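Local atomic coordinates of VirX1 (Cyanophage Syn10, PDB entry 6QGM), a protein that iodinates diverse substrates as a viral halogenase, probably using flavin like its relatives in the tryptophan halogenase family. Residues F206-L211 and A216-L221; S15-A20 and V186-G191; R335-N340 and A383-F388. One frame throughout, in Å; residues are numbered along the deposited sequence.

Interaction 1 (F206-L211 and A216-L221)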
loop_
_atom_site.group_PDB
_atom_site.type_symbol
_atom_site.label_atom_id
_atom_site.label_comp_id
_atom_site.label_asym_id
_atom_site.label_seq_id
_atom_site.Cartn_x
_atom_site.Cartn_y
_atom_site.Cartn_z
ATOM N N PHE B 206 1.288 1.566 -38.539
ATOM C CA PHE B 206 2.043 1.302 -39.787
ATOM C C PHE B 206 1.134 0.473 -40.684
ATOM O O PHE B 206 0.631 -0.541 -40.227
ATOM C CB PHE B 206 3.336 0.526 -39.535
ATOM C CG PHE B 206 4.379 1.221 -38.699
ATOM C CD1 PHE B 206 4.664 2.566 -38.881
ATOM C CD2 PHE B 206 5.103 0.513 -37.754
ATOM C CE1 PHE B 206 5.632 3.191 -38.118
ATOM C CE2 PHE B 206 6.063 1.141 -36.980
ATOM C CZ PHE B 206 6.338 2.475 -37.176
ATOM N N LYS B 207 0.883 0.931 -41.901
ATOM C CA LYS B 207 0.221 0.126 -42.958
ATOM C C LYS B 207 1.276 -0.811 -43.545
ATOM O O LYS B 207 0.951 -1.966 -43.867
ATOM C CB LYS B 207 -0.414 1.057 -43.991
ATOM C CG LYS B 207 -1.168 0.364 -45.118
ATOM C CD LYS B 207 -1.153 1.128 -46.446
ATOM C CE LYS B 207 -2.138 2.270 -46.562
ATOM N NZ LYS B 207 -3.240 1.912 -47.483
ATOM N N TYR B 208 2.498 -0.307 -43.679
ATOM C CA TYR B 208 3.721 -1.069 -44.033
ATOM C C TYR B 208 4.943 -0.218 -43.677
ATOM O O TYR B 208 4.777 0.980 -43.393
ATOM C CB TYR B 208 3.719 -1.464 -45.510
ATOM C CG TYR B 208 3.559 -0.325 -46.478
ATOM C CD1 TYR B 208 2.304 0.101 -46.867
ATOM C CD2 TYR B 208 4.654 0.291 -47.051
ATOM C CE1 TYR B 208 2.134 1.095 -47.821
ATOM C CE2 TYR B 208 4.505 1.283 -48.008
ATOM C CZ TYR B 208 3.242 1.716 -48.365
ATOM O OH TYR B 208 3.121 2.720 -49.283
ATOM N N ILE B 209 6.131 -0.821 -43.661
ATOM C CA ILE B 209 7.423 -0.073 -43.588
ATOM C C ILE B 209 8.122 -0.250 -44.940
ATOM O O ILE B 209 7.790 -1.239 -45.644
ATOM C CB ILE B 209 8.297 -0.533 -42.400
ATOM C CG1 ILE B 209 8.588 -2.034 -42.454
ATOM C CG2 ILE B 209 7.663 -0.118 -41.080
ATOM C CD1 ILE B 209 9.625 -2.495 -41.469
ATOM N N ILE B 210 9.022 0.676 -45.282
ATOM C CA ILE B 210 9.726 0.689 -46.594
ATOM C C ILE B 210 11.160 0.191 -46.394
ATOM O O ILE B 210 11.839 0.663 -45.440
ATOM C CB ILE B 210 9.702 2.080 -47.256
ATOM C CG1 ILE B 210 8.379 2.803 -47.055
ATOM C CG2 ILE B 210 10.049 1.954 -48.733
ATOM C CD1 ILE B 210 7.232 2.038 -47.559
ATOM N N LEU B 211 11.582 -0.703 -47.299
ATOM C CA LEU B 211 12.933 -1.306 -47.383
ATOM C C LEU B 211 13.674 -0.726 -48.592
ATOM O O LEU B 211 13.151 -0.858 -49.717
ATOM C CB LEU B 211 12.765 -2.819 -47.527
ATOM C CG LEU B 211 13.735 -3.638 -46.690
ATOM C CD1 LEU B 211 13.285 -3.654 -45.239
ATOM C CD2 LEU B 211 13.868 -5.051 -47.234
ATOM N N ALA B 216 7.841 -2.582 -49.735
ATOM C CA ALA B 216 6.913 -2.472 -48.589
ATOM C C ALA B 216 6.818 -3.821 -47.868
ATOM O O ALA B 216 6.437 -4.809 -48.516
ATOM C CB ALA B 216 5.555 -2.026 -49.069
ATOM N N ILE B 217 7.161 -3.846 -46.577
ATOM C CA ILE B 217 6.978 -5.023 -45.679
ATOM C C ILE B 217 5.661 -4.840 -44.917
ATOM O O ILE B 217 5.542 -3.853 -44.169
ATOM C CB ILE B 217 8.179 -5.209 -44.724
ATOM C CG1 ILE B 217 9.392 -5.859 -45.398
ATOM C CG2 ILE B 217 7.760 -6.018 -43.499
ATOM C CD1 ILE B 217 9.828 -5.182 -46.652
ATOM N N PHE B 218 4.716 -5.760 -45.115
ATOM C CA PHE B 218 3.405 -5.827 -44.418
ATOM C C PHE B 218 3.504 -6.789 -43.229
ATOM O O PHE B 218 3.991 -7.899 -43.390
ATOM C CB PHE B 218 2.316 -6.256 -45.406
ATOM C CG PHE B 218 2.056 -5.270 -46.524
ATOM C CD1 PHE B 218 1.150 -4.229 -46.357
ATOM C CD2 PHE B 218 2.729 -5.367 -47.741
ATOM C CE1 PHE B 218 0.920 -3.322 -47.379
ATOM C CE2 PHE B 218 2.496 -4.457 -48.759
ATOM C CZ PHE B 218 1.587 -3.445 -48.579
ATOM N N ALA B 219 3.063 -6.353 -42.056
ATOM C CA ALA B 219 2.973 -7.177 -40.836
ATOM C C ALA B 219 1.851 -6.617 -39.964
ATOM O O ALA B 219 1.544 -5.417 -40.111
ATOM C CB ALA B 219 4.294 -7.181 -40.105
ATOM N N ASP B 220 1.246 -7.463 -39.121
ATOM C CA ASP B 220 0.188 -7.060 -38.156
ATOM C C ASP B 220 0.860 -6.325 -36.993
ATOM O O ASP B 220 0.270 -5.373 -36.467
ATOM C CB ASP B 220 -0.621 -8.259 -37.659
ATOM C CG ASP B 220 -1.434 -8.980 -38.727
ATOM O OD1 ASP B 220 -1.943 -8.312 -39.659
ATOM O OD2 ASP B 220 -1.560 -10.215 -38.609
ATOM N N LEU B 221 2.065 -6.752 -36.626
ATOM C CA LEU B 221 2.865 -6.170 -35.515
ATOM C C LEU B 221 4.313 -5.997 -35.974
ATOM O O LEU B 221 4.885 -6.954 -36.522
ATOM C CB LEU B 221 2.817 -7.093 -34.296
ATOM C CG LEU B 221 3.529 -6.538 -33.066
ATOM C CD1 LEU B 221 2.730 -5.386 -32.464
ATOM C CD2 LEU B 221 3.793 -7.639 -32.042
#
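Ile209 and Ile217 are joined by two backbone hydrogen bonds, which make them an antiparallel hydrogen-bonded pair. Ile209 N donates to Ile217 O at 3.1 Å. Ile217 N returns a bond to Ile209 O at 2.8 Å, with an N-H...O angle of 161°. The same carbonyl, Ile209 O, also receives a CA-H...O contact from Ala216 CA. Ile210 and Ala216 form the next pair, which is non-hydrogen-bonded.

These pairs make a beta hairpin of strands 206-211 and 215-217. Strand 215-217 is an edge strand of the mixed sheet within the chain. On its other side, strand 206-211 pairs with strand 187-198, where Lys207 and Tyr208 both face Gln197 in a classic beta bulge.

Aromatic contacts lie where the hairpin pairing ends. The Tyr208 and Phe218 side chains lie side by side and point the same way. Their ring centroids are 5.3 Å apart and the ring planes meet at 49°, so the pair is oblique. Tyr208 CB sits over one face of the Phe218 ring, 4.0 Å from its centroid, as a CH-pi contact. Tyr208 CG sits between the backbone N and the carbonyl carbon (chi1 56°), and the ring thereby stands beside Phe218 and against the methyl of Ala216.

Aliphatic contacts fill the face that carries Ile209 and Ile217. Ile209 CG1 packs on Ile217 CB at 3.9 Å. Ile217 CD1 reaches along to Leu211 CB, also at 3.9 Å. Ile209, Ile217 and Leu211 all touch Ile35 of strand 31-36.

Interaction 2 (S15-A20 and V186-G191)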
loop_
_atom_site.group_PDB
_atom_site.type_symbol
_atom_site.label_atom_id
_atom_site.label_comp_id
_atom_site.label_asym_id
_atom_site.label_seq_id
_atom_site.Cartn_x
_atom_site.Cartn_y
_atom_site.Cartn_z
ATOM N N SER B 15 18.902 -8.896 -29.502
ATOM C CA SER B 15 17.475 -8.523 -29.340
ATOM C C SER B 15 16.639 -9.068 -30.498
ATOM O O SER B 15 15.582 -9.667 -30.238
ATOM C CB SER B 15 17.314 -7.037 -29.179
ATOM O OG SER B 15 17.546 -6.639 -27.828
ATOM N N GLY B 16 17.089 -8.872 -31.734
ATOM C CA GLY B 16 16.350 -9.292 -32.929
ATOM C C GLY B 16 16.153 -10.789 -32.937
ATOM O O GLY B 16 15.003 -11.246 -33.081
ATOM N N TRP B 17 17.243 -11.540 -32.777
ATOM C CA TRP B 17 17.244 -13.016 -32.908
ATOM C C TRP B 17 16.684 -13.671 -31.646
ATOM O O TRP B 17 16.069 -14.740 -31.770
ATOM C CB TRP B 17 18.650 -13.490 -33.244
ATOM C CG TRP B 17 19.022 -13.111 -34.638
ATOM C CD1 TRP B 17 20.012 -12.270 -35.035
ATOM C CD2 TRP B 17 18.345 -13.534 -35.827
ATOM N NE1 TRP B 17 20.021 -12.173 -36.398
ATOM C CE2 TRP B 17 19.004 -12.927 -36.911
ATOM C CE3 TRP B 17 17.254 -14.376 -36.080
ATOM C CZ2 TRP B 17 18.596 -13.123 -38.225
ATOM C CZ3 TRP B 17 16.857 -14.576 -37.383
ATOM C CH2 TRP B 17 17.518 -13.954 -38.438
ATOM N N MET B 18 16.871 -13.055 -30.483
ATOM C CA MET B 18 16.245 -13.503 -29.218
ATOM C C MET B 18 14.724 -13.459 -29.392
ATOM O O MET B 18 14.064 -14.448 -29.022
ATOM C CB MET B 18 16.706 -12.648 -28.033
ATOM C CG MET B 18 18.073 -13.020 -27.553
ATOM S SD MET B 18 18.693 -11.933 -26.245
ATOM C CE MET B 18 17.597 -12.354 -24.894
ATOM N N THR B 19 14.207 -12.388 -29.991
ATOM C CA THR B 19 12.759 -12.187 -30.279
ATOM C C THR B 19 12.313 -13.208 -31.342
ATOM O O THR B 19 11.315 -13.921 -31.103
ATOM C CB THR B 19 12.479 -10.734 -30.691
ATOM O OG1 THR B 19 13.027 -9.872 -29.696
ATOM C CG2 THR B 19 11.008 -10.442 -30.847
ATOM N N ALA B 20 13.035 -13.303 -32.458
ATOM C CA ALA B 20 12.711 -14.236 -33.566
ATOM C C ALA B 20 12.651 -15.680 -33.044
ATOM O O ALA B 20 11.658 -16.363 -33.337
ATOM C CB ALA B 20 13.711 -14.092 -34.692
ATOM N N VAL B 186 11.500 -18.649 -39.648
ATOM C CA VAL B 186 11.665 -17.167 -39.613
ATOM C C VAL B 186 12.274 -16.759 -40.956
ATOM O O VAL B 186 13.318 -17.329 -41.327
ATOM C CB VAL B 186 12.518 -16.668 -38.427
ATOM C CG1 VAL B 186 12.732 -15.162 -38.477
ATOM C CG2 VAL B 186 11.897 -17.044 -37.096
ATOM N N LYS B 187 11.612 -15.834 -41.656
ATOM C CA LYS B 187 12.033 -15.303 -42.980
ATOM C C LYS B 187 13.066 -14.196 -42.768
ATOM O O LYS B 187 12.705 -13.148 -42.244
ATOM C CB LYS B 187 10.809 -14.799 -43.738
ATOM C CG LYS B 187 10.920 -14.877 -45.245
ATOM C CD LYS B 187 9.630 -14.384 -45.851
ATOM C CE LYS B 187 9.429 -12.892 -45.632
ATOM N NZ LYS B 187 8.121 -12.537 -45.014
ATOM N N HIS B 188 14.313 -14.459 -43.132
ATOM C CA HIS B 188 15.451 -13.509 -43.065
ATOM C C HIS B 188 15.385 -12.586 -44.275
ATOM O O HIS B 188 15.478 -13.105 -45.378
ATOM C CB HIS B 188 16.766 -14.284 -43.028
ATOM C CG HIS B 188 17.934 -13.489 -42.583
ATOM N ND1 HIS B 188 19.218 -13.846 -42.914
ATOM C CD2 HIS B 188 18.022 -12.352 -41.871
ATOM C CE1 HIS B 188 20.054 -12.963 -42.410
ATOM N NE2 HIS B 188 19.344 -12.038 -41.757
ATOM N N ILE B 189 15.197 -11.285 -44.056
ATOM C CA ILE B 189 15.097 -10.249 -45.128
ATOM C C ILE B 189 16.268 -9.271 -44.982
ATOM O O ILE B 189 16.323 -8.560 -43.955
ATOM C CB ILE B 189 13.735 -9.533 -45.078
ATOM C CG1 ILE B 189 12.589 -10.511 -45.358
ATOM C CG2 ILE B 189 13.721 -8.336 -46.023
ATOM C CD1 ILE B 189 11.227 -9.922 -45.127
ATOM N N GLN B 190 17.160 -9.257 -45.978
ATOM C CA GLN B 190 18.360 -8.390 -46.013
ATOM C C GLN B 190 17.938 -7.042 -46.585
ATOM O O GLN B 190 17.435 -7.018 -47.710
ATOM C CB GLN B 190 19.459 -9.019 -46.879
ATOM C CG GLN B 190 19.881 -10.434 -46.484
ATOM C CD GLN B 190 20.877 -10.491 -45.349
ATOM O OE1 GLN B 190 20.525 -10.290 -44.187
ATOM N NE2 GLN B 190 22.131 -10.760 -45.678
ATOM N N GLY B 191 18.089 -5.959 -45.826
ATOM C CA GLY B 191 17.625 -4.634 -46.258
ATOM C C GLY B 191 17.706 -3.588 -45.166
ATOM O O GLY B 191 17.778 -3.946 -43.987
#
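The benzo edge of the Trp17 indole points at the face of the His188 imidazole, an edge-to-face pair. The ring centroids are 5.3 Å apart and the planes meet at 66°. His188 NE2 lies in the plane of the indole, 3.8 Å from Trp17 CZ2. Trp17 CH2 is near His188 CD2, also at 3.8 Å. The two side chains cross at about a right angle. In His188, CG stands opposite the backbone N (chi1 -164°), and this carries the ring across to the indole. Val186 CG1 meets the indole obliquely, 4.3 Å from Trp17 CZ3.

One helical turn further on, Ala20 faces Val186. Ala20 CB is 4.1 Å from Val186 CG1, while Val186 CG2 lies near Ala20 O. The two methyls of Val186 therefore rest on different parts of the same alanine.

Helix 14-26 follows strand 6-10 and carries Gly16 of a GxGxxG pattern. This is consistent with the Rossmann-type dinucleotide-binding fold of the family. Within the helix, Ser15 O accepts two bonds from Thr19, from opposite faces of its carbonyl plane. Thr19 OG1 gives one at 2.6 Å and Thr19 N gives the other.

Strand 187-198 lies next to strand 31-36, whose Glu36 binds both rings. Its OE1 accepts from Trp17 NE1, and OE2 makes a weak hydrogen bond with His188 NE2. The two segments thus meet through carbon and ring contacts, while one carboxylate links their polar edges. The carboxylate of Glu36 would probably favour the NE2-protonated form of His188, though that bond is weak.

Interaction 3 (R335-N340 and A383-F388)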
loop_
_atom_site.group_PDB
_atom_site.type_symbol
_atom_site.label_atom_id
_atom_site.label_comp_id
_atom_site.label_asym_id
_atom_site.label_seq_id
_atom_site.Cartn_x
_atom_site.Cartn_y
_atom_site.Cartn_z
ATOM N N ARG B 335 6.369 4.747 -23.413
ATOM C CA ARG B 335 5.626 3.497 -23.682
ATOM C C ARG B 335 6.474 2.595 -24.572
ATOM O O ARG B 335 7.193 3.123 -25.438
ATOM C CB ARG B 335 4.314 3.783 -24.406
ATOM C CG ARG B 335 3.225 4.360 -23.518
ATOM C CD ARG B 335 1.942 4.580 -24.294
ATOM N NE ARG B 335 2.172 5.487 -25.402
ATOM C CZ ARG B 335 1.306 5.736 -26.370
ATOM N NH1 ARG B 335 0.104 5.191 -26.353
ATOM N NH2 ARG B 335 1.627 6.568 -27.339
ATOM N N ALA B 336 6.352 1.281 -24.382
ATOM C CA ALA B 336 7.058 0.237 -25.156
ATOM C C ALA B 336 6.201 -0.191 -26.354
ATOM O O ALA B 336 6.762 -0.368 -27.466
ATOM C CB ALA B 336 7.340 -0.924 -24.251
ATOM N N TRP B 337 4.891 -0.357 -26.127
ATOM C CA TRP B 337 3.900 -0.758 -27.155
ATOM C C TRP B 337 3.074 0.462 -27.552
ATOM O O TRP B 337 2.271 0.922 -26.728
ATOM C CB TRP B 337 3.025 -1.883 -26.612
ATOM C CG TRP B 337 2.358 -2.704 -27.674
ATOM C CD1 TRP B 337 1.956 -2.301 -28.915
ATOM C CD2 TRP B 337 2.001 -4.090 -27.563
ATOM N NE1 TRP B 337 1.374 -3.339 -29.585
ATOM C CE2 TRP B 337 1.391 -4.452 -28.783
ATOM C CE3 TRP B 337 2.147 -5.052 -26.561
ATOM C CZ2 TRP B 337 0.922 -5.745 -29.023
ATOM C CZ3 TRP B 337 1.687 -6.326 -26.804
ATOM C CH2 TRP B 337 1.066 -6.664 -28.008
ATOM N N VAL B 338 3.306 0.982 -28.757
ATOM C CA VAL B 338 2.597 2.169 -29.314
ATOM C C VAL B 338 2.010 1.757 -30.662
ATOM O O VAL B 338 2.790 1.286 -31.520
ATOM C CB VAL B 338 3.559 3.360 -29.469
ATOM C CG1 VAL B 338 2.903 4.530 -30.176
ATOM C CG2 VAL B 338 4.128 3.787 -28.136
ATOM N N ASN B 339 0.706 1.945 -30.849
ATOM C CA ASN B 339 -0.035 1.425 -32.023
ATOM C C ASN B 339 0.422 -0.012 -32.251
ATOM O O ASN B 339 0.485 -0.745 -31.241
ATOM C CB ASN B 339 0.141 2.369 -33.211
ATOM C CG ASN B 339 -0.467 3.709 -32.904
ATOM O OD1 ASN B 339 0.230 4.705 -32.848
ATOM N ND2 ASN B 339 -1.758 3.716 -32.623
ATOM N N ASN B 340 0.789 -0.366 -33.487
ATOM C CA ASN B 340 1.115 -1.753 -33.899
ATOM C C ASN B 340 2.639 -1.941 -33.945
ATOM O O ASN B 340 3.102 -2.717 -34.797
ATOM C CB ASN B 340 0.436 -2.100 -35.227
ATOM C CG ASN B 340 0.948 -1.304 -36.400
ATOM O OD1 ASN B 340 1.402 -0.169 -36.248
ATOM N ND2 ASN B 340 0.899 -1.906 -37.578
ATOM N N ALA B 383 -6.329 -2.900 -23.255
ATOM C CA ALA B 383 -6.145 -3.136 -21.804
ATOM C C ALA B 383 -4.864 -3.955 -21.564
ATOM O O ALA B 383 -4.088 -3.589 -20.672
ATOM C CB ALA B 383 -7.359 -3.819 -21.239
ATOM N N GLU B 384 -4.632 -5.010 -22.353
ATOM C CA GLU B 384 -3.455 -5.910 -22.196
ATOM C C GLU B 384 -2.183 -5.156 -22.606
ATOM O O GLU B 384 -1.168 -5.264 -21.893
ATOM C CB GLU B 384 -3.652 -7.208 -22.992
ATOM C CG GLU B 384 -4.720 -8.136 -22.426
ATOM C CD GLU B 384 -5.248 -9.207 -23.382
ATOM O OE1 GLU B 384 -6.209 -8.888 -24.119
ATOM O OE2 GLU B 384 -4.712 -10.362 -23.405
ATOM N N ARG B 385 -2.230 -4.410 -23.704
ATOM C CA ARG B 385 -1.071 -3.616 -24.202
ATOM C C ARG B 385 -0.707 -2.526 -23.180
ATOM O O ARG B 385 0.499 -2.307 -22.950
ATOM C CB ARG B 385 -1.397 -3.033 -25.582
ATOM C CG ARG B 385 -1.595 -4.095 -26.656
ATOM C CD ARG B 385 -1.641 -3.527 -28.056
ATOM N NE ARG B 385 -2.851 -2.791 -28.332
ATOM C CZ ARG B 385 -4.008 -3.319 -28.690
ATOM N NH1 ARG B 385 -4.145 -4.628 -28.822
ATOM N NH2 ARG B 385 -5.038 -2.520 -28.903
ATOM N N ASP B 386 -1.713 -1.872 -22.587
ATOM C CA ASP B 386 -1.551 -0.892 -21.476
ATOM C C ASP B 386 -0.913 -1.612 -20.280
ATOM O O ASP B 386 0.006 -1.031 -19.675
ATOM C CB ASP B 386 -2.879 -0.193 -21.165
ATOM C CG ASP B 386 -3.311 0.777 -22.264
ATOM O OD1 ASP B 386 -2.486 1.054 -23.143
ATOM O OD2 ASP B 386 -4.468 1.264 -22.240
ATOM N N GLY B 387 -1.353 -2.840 -19.988
ATOM C CA GLY B 387 -0.777 -3.709 -18.944
ATOM C C GLY B 387 0.678 -4.032 -19.210
ATOM O O GLY B 387 1.469 -3.994 -18.257
ATOM N N PHE B 388 1.020 -4.348 -20.462
ATOM C CA PHE B 388 2.407 -4.619 -20.951
ATOM C C PHE B 388 3.295 -3.397 -20.680
ATOM O O PHE B 388 4.412 -3.538 -20.163
ATOM C CB PHE B 388 2.364 -4.942 -22.448
ATOM C CG PHE B 388 3.696 -5.218 -23.078
ATOM C CD1 PHE B 388 4.529 -4.195 -23.487
ATOM C CD2 PHE B 388 4.101 -6.507 -23.299
ATOM C CE1 PHE B 388 5.751 -4.467 -24.087
ATOM C CE2 PHE B 388 5.318 -6.786 -23.907
ATOM C CZ PHE B 388 6.156 -5.764 -24.273
#
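Ala336 puts its methyl at the edge of the Phe388 ring, in the ring plane, with CB 3.9 Å from Phe388 CE1. Trp337 follows and carries most of the contact; it meets Arg385 with a face and Phe388 with an edge. Its CG is turned opposite the backbone N, at a chi1 of -158°, which brings the indole up against Arg385 and Phe388 of helix 382-408. Arg385 CD lies over one face of the indole, 3.5 Å from the centroid of the five-membered ring, as a CH-pi contact. Arg385 CG lies over the same indole, 3.7 Å from Trp337 CD2. The guanidinium is further off and adds at most a weak cation-pi attraction, with its plane 55° from the ring. Arg385 NH2 is hydrogen-bonded instead to Gln423 of the second subunit and to Gln382.

The indole also turns an edge to the face of Phe388. Trp337 CE3 is 3.8 Å from Phe388 CG, and the planes are nearly perpendicular at 87°. The backbone N of Trp337 donates to Asn389 OD1, which adds a polar tie to the same helix.

This is a helix lying against strand 337-338, an outermost strand of the mixed sheet within this chain, in the Rossmann-type part of the fold, with a tryptophan as the main link.

In the fold
All three interactions involve the same mixed sheet. Along the chain they come in series: interaction 2 closes before interaction 1 opens, and interaction 3 follows. Interactions 1 and 2 have centres about 15 Å apart and meet through neighbouring strands 187-198 and 206-211, where Leu211 CD2 packs on Ile189 CG2 at 3.5 Å. The centres of interactions 1 and 3 are about 19 Å apart, yet they touch through a probable hydrogen bond from Phe206 N to Asn340 OD1. Interactions 2 and 3 do not touch; their nearest atoms are about 9 Å apart. The contacts tie both outermost strands, 215-217 and 337-338, and helices 14-26 and 382-408 into one unit, consistent with a Rossmann-type fold.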